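Local coordinates for protein putative acetyl/propionyl-CoA carboxylase, alpha subunit (Methylibium petroleiphilum, PDB 2O1Q) that is a zinc-binding cupin-type protein, probably an oxidoreductase resembling acetylacetone dioxygenase, though its true substrate is unproven, at residues A[22-36]-A[45-58]. Numbering follows the deposited sequence.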
loop_
_atom_site.group_PDB
_atom_site.type_symbol
_atom_site.label_atom_id
_atom_site.label_comp_id
_atom_site.label_asym_id
_atom_site.label_seq_id
_atom_site.Cartn_x
_atom_site.Cartn_y
_atom_site.Cartn_z
ATOM N N PHE A 22 19.646 10.722 -16.090
ATOM C CA PHE A 22 18.225 10.663 -16.001
ATOM C C PHE A 22 17.676 11.178 -17.345
ATOM O O PHE A 22 18.241 12.116 -17.935
ATOM C CB PHE A 22 17.714 11.512 -14.813
ATOM C CG PHE A 22 16.300 11.273 -14.502
ATOM C CD1 PHE A 22 15.918 10.098 -13.902
ATOM C CD2 PHE A 22 15.316 12.155 -14.942
ATOM C CE1 PHE A 22 14.598 9.817 -13.680
ATOM C CE2 PHE A 22 14.002 11.877 -14.731
ATOM C CZ PHE A 22 13.636 10.712 -14.106
ATOM N N PRO A 23 16.616 10.551 -17.861
ATOM C CA PRO A 23 16.101 10.972 -19.158
ATOM C C PRO A 23 15.882 12.451 -19.335
ATOM O O PRO A 23 15.266 13.115 -18.479
ATOM C CB PRO A 23 14.763 10.242 -19.246
ATOM C CG PRO A 23 14.976 9.026 -18.522
ATOM C CD PRO A 23 15.808 9.439 -17.318
ATOM N N ALA A 24 16.401 12.954 -20.442
ATOM C CA ALA A 24 16.224 14.345 -20.836
ATOM C C ALA A 24 14.778 14.714 -21.098
ATOM O O ALA A 24 14.430 15.878 -21.036
ATOM C CB ALA A 24 17.062 14.660 -22.079
ATOM N N ALA A 25 13.950 13.737 -21.413
ATOM C CA ALA A 25 12.551 14.009 -21.671
ATOM C C ALA A 25 11.863 14.530 -20.419
ATOM O O ALA A 25 10.846 15.198 -20.522
ATOM C CB ALA A 25 11.823 12.760 -22.192
ATOM N N PHE A 26 12.418 14.222 -19.242
ATOM C CA PHE A 26 11.739 14.476 -17.973
ATOM C C PHE A 26 12.574 15.301 -16.994
ATOM O O PHE A 26 12.209 15.425 -15.827
ATOM C CB PHE A 26 11.340 13.131 -17.311
ATOM C CG PHE A 26 10.452 12.253 -18.179
ATOM C CD1 PHE A 26 9.292 12.737 -18.700
ATOM C CD2 PHE A 26 10.768 10.918 -18.397
ATOM C CE1 PHE A 26 8.468 11.939 -19.499
ATOM C CE2 PHE A 26 9.954 10.105 -19.187
ATOM C CZ PHE A 26 8.797 10.627 -19.744
ATOM N N SER A 27 13.659 15.906 -17.465
ATOM C CA SER A 27 14.518 16.699 -16.606
ATOM C C SER A 27 15.420 17.545 -17.428
ATOM O O SER A 27 15.544 17.333 -18.630
ATOM C CB SER A 27 15.390 15.788 -15.768
ATOM O OG SER A 27 16.326 15.066 -16.582
ATOM N N THR A 28 16.020 18.549 -16.795
ATOM C CA THR A 28 17.046 19.355 -17.448
ATOM C C THR A 28 18.185 19.549 -16.458
ATOM O O THR A 28 18.010 19.396 -15.253
ATOM C CB THR A 28 16.539 20.734 -17.951
ATOM O OG1 THR A 28 16.828 21.779 -17.007
ATOM C CG2 THR A 28 15.062 20.712 -18.287
ATOM N N GLY A 29 19.369 19.835 -16.969
ATOM C CA GLY A 29 20.446 20.315 -16.160
ATOM C C GLY A 29 21.385 19.281 -15.707
ATOM O O GLY A 29 22.245 19.572 -14.886
ATOM N N GLY A 30 21.239 18.056 -16.205
ATOM C CA GLY A 30 22.253 17.056 -15.939
ATOM C C GLY A 30 22.026 16.118 -14.768
ATOM O O GLY A 30 22.992 15.583 -14.164
ATOM N N ILE A 31 20.772 15.850 -14.454
ATOM C CA ILE A 31 20.413 14.980 -13.359
ATOM C C ILE A 31 20.833 13.537 -13.716
ATOM O O ILE A 31 20.673 13.094 -14.876
ATOM C CB ILE A 31 18.885 15.054 -13.072
ATOM C CG1 ILE A 31 18.472 16.487 -12.611
ATOM C CG2 ILE A 31 18.472 13.953 -12.084
ATOM C CD1 ILE A 31 17.006 16.681 -12.122
ATOM N N ARG A 32 21.352 12.837 -12.713
ATOM C CA ARG A 32 21.741 11.430 -12.798
ATOM C C ARG A 32 21.005 10.698 -11.700
ATOM O O ARG A 32 20.491 11.305 -10.724
ATOM C CB ARG A 32 23.248 11.243 -12.675
ATOM C CG ARG A 32 23.990 11.823 -13.867
ATOM C CD ARG A 32 25.482 11.600 -13.770
ATOM N NE ARG A 32 26.031 11.995 -12.469
ATOM C CZ ARG A 32 27.203 11.598 -11.975
ATOM N NH1 ARG A 32 27.980 10.769 -12.612
ATOM N NH2 ARG A 32 27.571 11.967 -10.774
ATOM N N TRP A 33 20.936 9.381 -11.838
ATOM C CA TRP A 33 20.136 8.568 -10.921
ATOM C C TRP A 33 20.729 7.175 -10.771
ATOM O O TRP A 33 21.488 6.756 -11.637
ATOM C CB TRP A 33 18.673 8.550 -11.344
ATOM C CG TRP A 33 18.288 7.681 -12.474
ATOM C CD1 TRP A 33 18.913 7.547 -13.650
ATOM C CD2 TRP A 33 17.133 6.838 -12.536
ATOM N NE1 TRP A 33 18.217 6.716 -14.470
ATOM C CE2 TRP A 33 17.142 6.217 -13.784
ATOM C CE3 TRP A 33 16.110 6.534 -11.641
ATOM C CZ2 TRP A 33 16.148 5.322 -14.181
ATOM C CZ3 TRP A 33 15.132 5.651 -12.034
ATOM C CH2 TRP A 33 15.180 5.039 -13.280
ATOM N N LYS A 34 20.264 6.461 -9.727
ATOM C CA LYS A 34 20.445 4.996 -9.541
ATOM C C LYS A 34 19.071 4.542 -9.121
ATOM O O LYS A 34 18.546 5.015 -8.110
ATOM C CB LYS A 34 21.466 4.689 -8.474
ATOM C CG LYS A 34 22.832 5.282 -8.795
ATOM C CD LYS A 34 23.844 4.966 -7.701
ATOM C CE LYS A 34 25.147 5.662 -7.977
ATOM N NZ LYS A 34 26.234 5.257 -7.028
ATOM N N LEU A 35 18.503 3.610 -9.876
ATOM C CA LEU A 35 17.349 2.884 -9.429
ATOM C C LEU A 35 17.766 1.834 -8.422
ATOM O O LEU A 35 18.672 1.087 -8.659
ATOM C CB LEU A 35 16.632 2.217 -10.594
ATOM C CG LEU A 35 15.321 1.487 -10.290
ATOM C CD1 LEU A 35 14.342 2.508 -9.725
ATOM C CD2 LEU A 35 14.785 0.824 -11.548
ATOM N N LEU A 36 17.088 1.818 -7.280
ATOM C CA LEU A 36 17.477 0.965 -6.170
ATOM C C LEU A 36 16.545 -0.229 -6.012
ATOM O O LEU A 36 16.982 -1.346 -5.653
ATOM C CB LEU A 36 17.500 1.772 -4.899
ATOM C CG LEU A 36 18.546 2.897 -4.857
ATOM C CD1 LEU A 36 18.321 3.738 -3.575
ATOM C CD2 LEU A 36 19.983 2.363 -5.006
ATOM N N TRP A 45 8.550 2.038 -6.140
ATOM C CA TRP A 45 9.896 2.044 -6.668
ATOM C C TRP A 45 10.689 3.113 -5.892
ATOM O O TRP A 45 10.093 4.012 -5.268
ATOM C CB TRP A 45 9.900 2.262 -8.185
ATOM C CG TRP A 45 9.105 3.466 -8.662
ATOM C CD1 TRP A 45 7.736 3.589 -8.706
ATOM C CD2 TRP A 45 9.641 4.648 -9.238
ATOM N NE1 TRP A 45 7.403 4.800 -9.272
ATOM C CE2 TRP A 45 8.563 5.466 -9.605
ATOM C CE3 TRP A 45 10.969 5.104 -9.483
ATOM C CZ2 TRP A 45 8.739 6.714 -10.199
ATOM C CZ3 TRP A 45 11.147 6.345 -10.094
ATOM C CH2 TRP A 45 10.023 7.154 -10.422
ATOM N N THR A 46 12.013 2.995 -5.851
ATOM C CA THR A 46 12.873 3.777 -5.001
ATOM C C THR A 46 14.163 4.003 -5.765
ATOM O O THR A 46 14.676 3.077 -6.460
ATOM C CB THR A 46 13.175 2.977 -3.743
ATOM O OG1 THR A 46 11.968 2.622 -3.070
ATOM C CG2 THR A 46 14.105 3.692 -2.842
ATOM N N ALA A 47 14.639 5.233 -5.693
ATOM C CA ALA A 47 15.779 5.677 -6.464
ATOM C C ALA A 47 16.489 6.754 -5.715
ATOM O O ALA A 47 15.901 7.385 -4.766
ATOM C CB ALA A 47 15.306 6.164 -7.872
ATOM N N ILE A 48 17.759 6.994 -6.100
ATOM C CA ILE A 48 18.532 8.144 -5.588
ATOM C C ILE A 48 18.996 8.956 -6.778
ATOM O O ILE A 48 19.132 8.420 -7.891
ATOM C CB ILE A 48 19.694 7.710 -4.654
ATOM C CG1 ILE A 48 20.324 8.895 -3.977
ATOM C CG2 ILE A 48 20.627 6.790 -5.431
ATOM C CD1 ILE A 48 21.190 8.512 -2.729
ATOM N N PHE A 49 19.021 10.264 -6.581
ATOM C CA PHE A 49 19.309 11.247 -7.613
ATOM C C PHE A 49 20.434 12.174 -7.213
ATOM O O PHE A 49 20.521 12.593 -6.057
ATOM C CB PHE A 49 18.070 12.089 -7.885
ATOM C CG PHE A 49 16.848 11.271 -8.298
ATOM C CD1 PHE A 49 16.060 10.666 -7.354
ATOM C CD2 PHE A 49 16.535 11.067 -9.640
ATOM C CE1 PHE A 49 14.968 9.936 -7.711
ATOM C CE2 PHE A 49 15.438 10.336 -9.985
ATOM C CZ PHE A 49 14.678 9.751 -9.041
ATOM N N ASP A 50 21.213 12.510 -8.220
ATOM C CA ASP A 50 22.361 13.418 -8.123
ATOM C C ASP A 50 22.024 14.558 -9.063
ATOM O O ASP A 50 21.951 14.369 -10.270
ATOM C CB ASP A 50 23.632 12.709 -8.566
ATOM C CG ASP A 50 24.843 13.594 -8.467
ATOM O OD1 ASP A 50 25.001 14.236 -7.417
ATOM O OD2 ASP A 50 25.612 13.646 -9.421
ATOM N N CYS A 51 21.845 15.751 -8.516
ATOM C CA CYS A 51 21.240 16.825 -9.249
ATOM C C CYS A 51 22.118 18.036 -9.207
ATOM O O CYS A 51 22.281 18.644 -8.158
ATOM C CB CYS A 51 19.906 17.168 -8.637
ATOM S SG CYS A 51 18.707 15.857 -8.416
ATOM N N PRO A 52 22.673 18.410 -10.354
ATOM C CA PRO A 52 23.525 19.578 -10.422
ATOM C C PRO A 52 22.772 20.831 -10.047
ATOM O O PRO A 52 21.593 20.872 -10.223
ATOM C CB PRO A 52 23.933 19.631 -11.882
ATOM C CG PRO A 52 23.844 18.211 -12.275
ATOM C CD PRO A 52 22.677 17.716 -11.638
ATOM N N ALA A 53 23.496 21.811 -9.551
ATOM C CA ALA A 53 22.908 23.135 -9.353
ATOM C C ALA A 53 22.295 23.617 -10.652
ATOM O O ALA A 53 22.914 23.467 -11.731
ATOM C CB ALA A 53 23.981 24.081 -8.916
ATOM N N GLY A 54 21.083 24.169 -10.593
ATOM C CA GLY A 54 20.396 24.617 -11.814
ATOM C C GLY A 54 19.478 23.592 -12.460
ATOM O O GLY A 54 18.787 23.894 -13.439
ATOM N N SER A 55 19.547 22.368 -11.979
ATOM C CA SER A 55 18.731 21.310 -12.549
ATOM C C SER A 55 17.265 21.252 -12.057
ATOM O O SER A 55 16.889 21.876 -11.072
ATOM C CB SER A 55 19.408 19.935 -12.406
ATOM O OG SER A 55 19.477 19.544 -11.065
ATOM N N SER A 56 16.458 20.548 -12.831
ATOM C CA SER A 56 15.066 20.458 -12.538
ATOM C C SER A 56 14.407 19.257 -13.156
ATOM O O SER A 56 14.901 18.741 -14.141
ATOM C CB SER A 56 14.276 21.722 -12.943
ATOM O OG SER A 56 14.354 21.947 -14.370
ATOM N N PHE A 57 13.242 18.864 -12.628
ATOM C CA PHE A 57 12.391 17.874 -13.253
ATOM C C PHE A 57 11.203 18.456 -13.960
ATOM O O PHE A 57 10.713 19.503 -13.553
ATOM C CB PHE A 57 11.866 16.969 -12.195
ATOM C CG PHE A 57 12.875 16.040 -11.638
ATOM C CD1 PHE A 57 13.223 14.876 -12.288
ATOM C CD2 PHE A 57 13.445 16.304 -10.413
ATOM C CE1 PHE A 57 14.138 13.954 -11.698
ATOM C CE2 PHE A 57 14.324 15.466 -9.843
ATOM C CZ PHE A 57 14.709 14.266 -10.483
ATOM N N ALA A 58 10.742 17.793 -15.012
ATOM C CA ALA A 58 9.598 18.266 -15.753
ATOM C C ALA A 58 8.352 18.189 -14.890
ATOM O O ALA A 58 8.246 17.375 -13.936
ATOM C CB ALA A 58 9.409 17.456 -17.019
HETATM O O HOH W 1 16.473 23.589 -14.742
HETATM O O HOH W 2 22.119 22.360 -14.186
HETATM O O HOH W 3 24.394 14.592 -11.958
#
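Phe57 lies between Ile31 and Phe22, bridging the two antiparallel ladders of this cupin domain. Its CB stands 4.0 Å from Phe26 O, and with CG anti to the carbonyl carbon (chi1 -72°) the ring turns toward 22-36. Phe57 CD1 lies 3.7 Å from Phe26 O, which sits at the ring edge; CE1 comes edge-on to the face of Phe22, 3.7 Å from Phe22 CE2; CD2, CE2 and CZ all touch Ile31 CD1, which sits over the centre of one ring face, 3.7 Å from CZ, in a CH-pi contact. Pro23 CD closes the opposite face of Phe22, while Phe49 forms an offset edge-to-face pair with Phe22, Phe49 CE2 to Phe22 CE1 3.8 Å, completing an aromatic cluster. An alanine in place of Phe57 would probably open a gap beside Ile31 CD1 and let the Phe22 ring turn. On the hairpin face opposite Trp33 and Phe49, Arg32 NH2 meets Asp50 OD2 at 2.9 Å in a salt bridge, within the guanidinium plane but above that of the carboxylate; a water accepts from Arg32 NE. Backbone bonds pair Arg32 with Asp50 and Thr28 with Ser56, the register shifting by two between them. The chemistry is thus divided: aromatic and aliphatic contacts bridge the ladders, and a partly exposed ion pair spans strands 32-39 and 44-51.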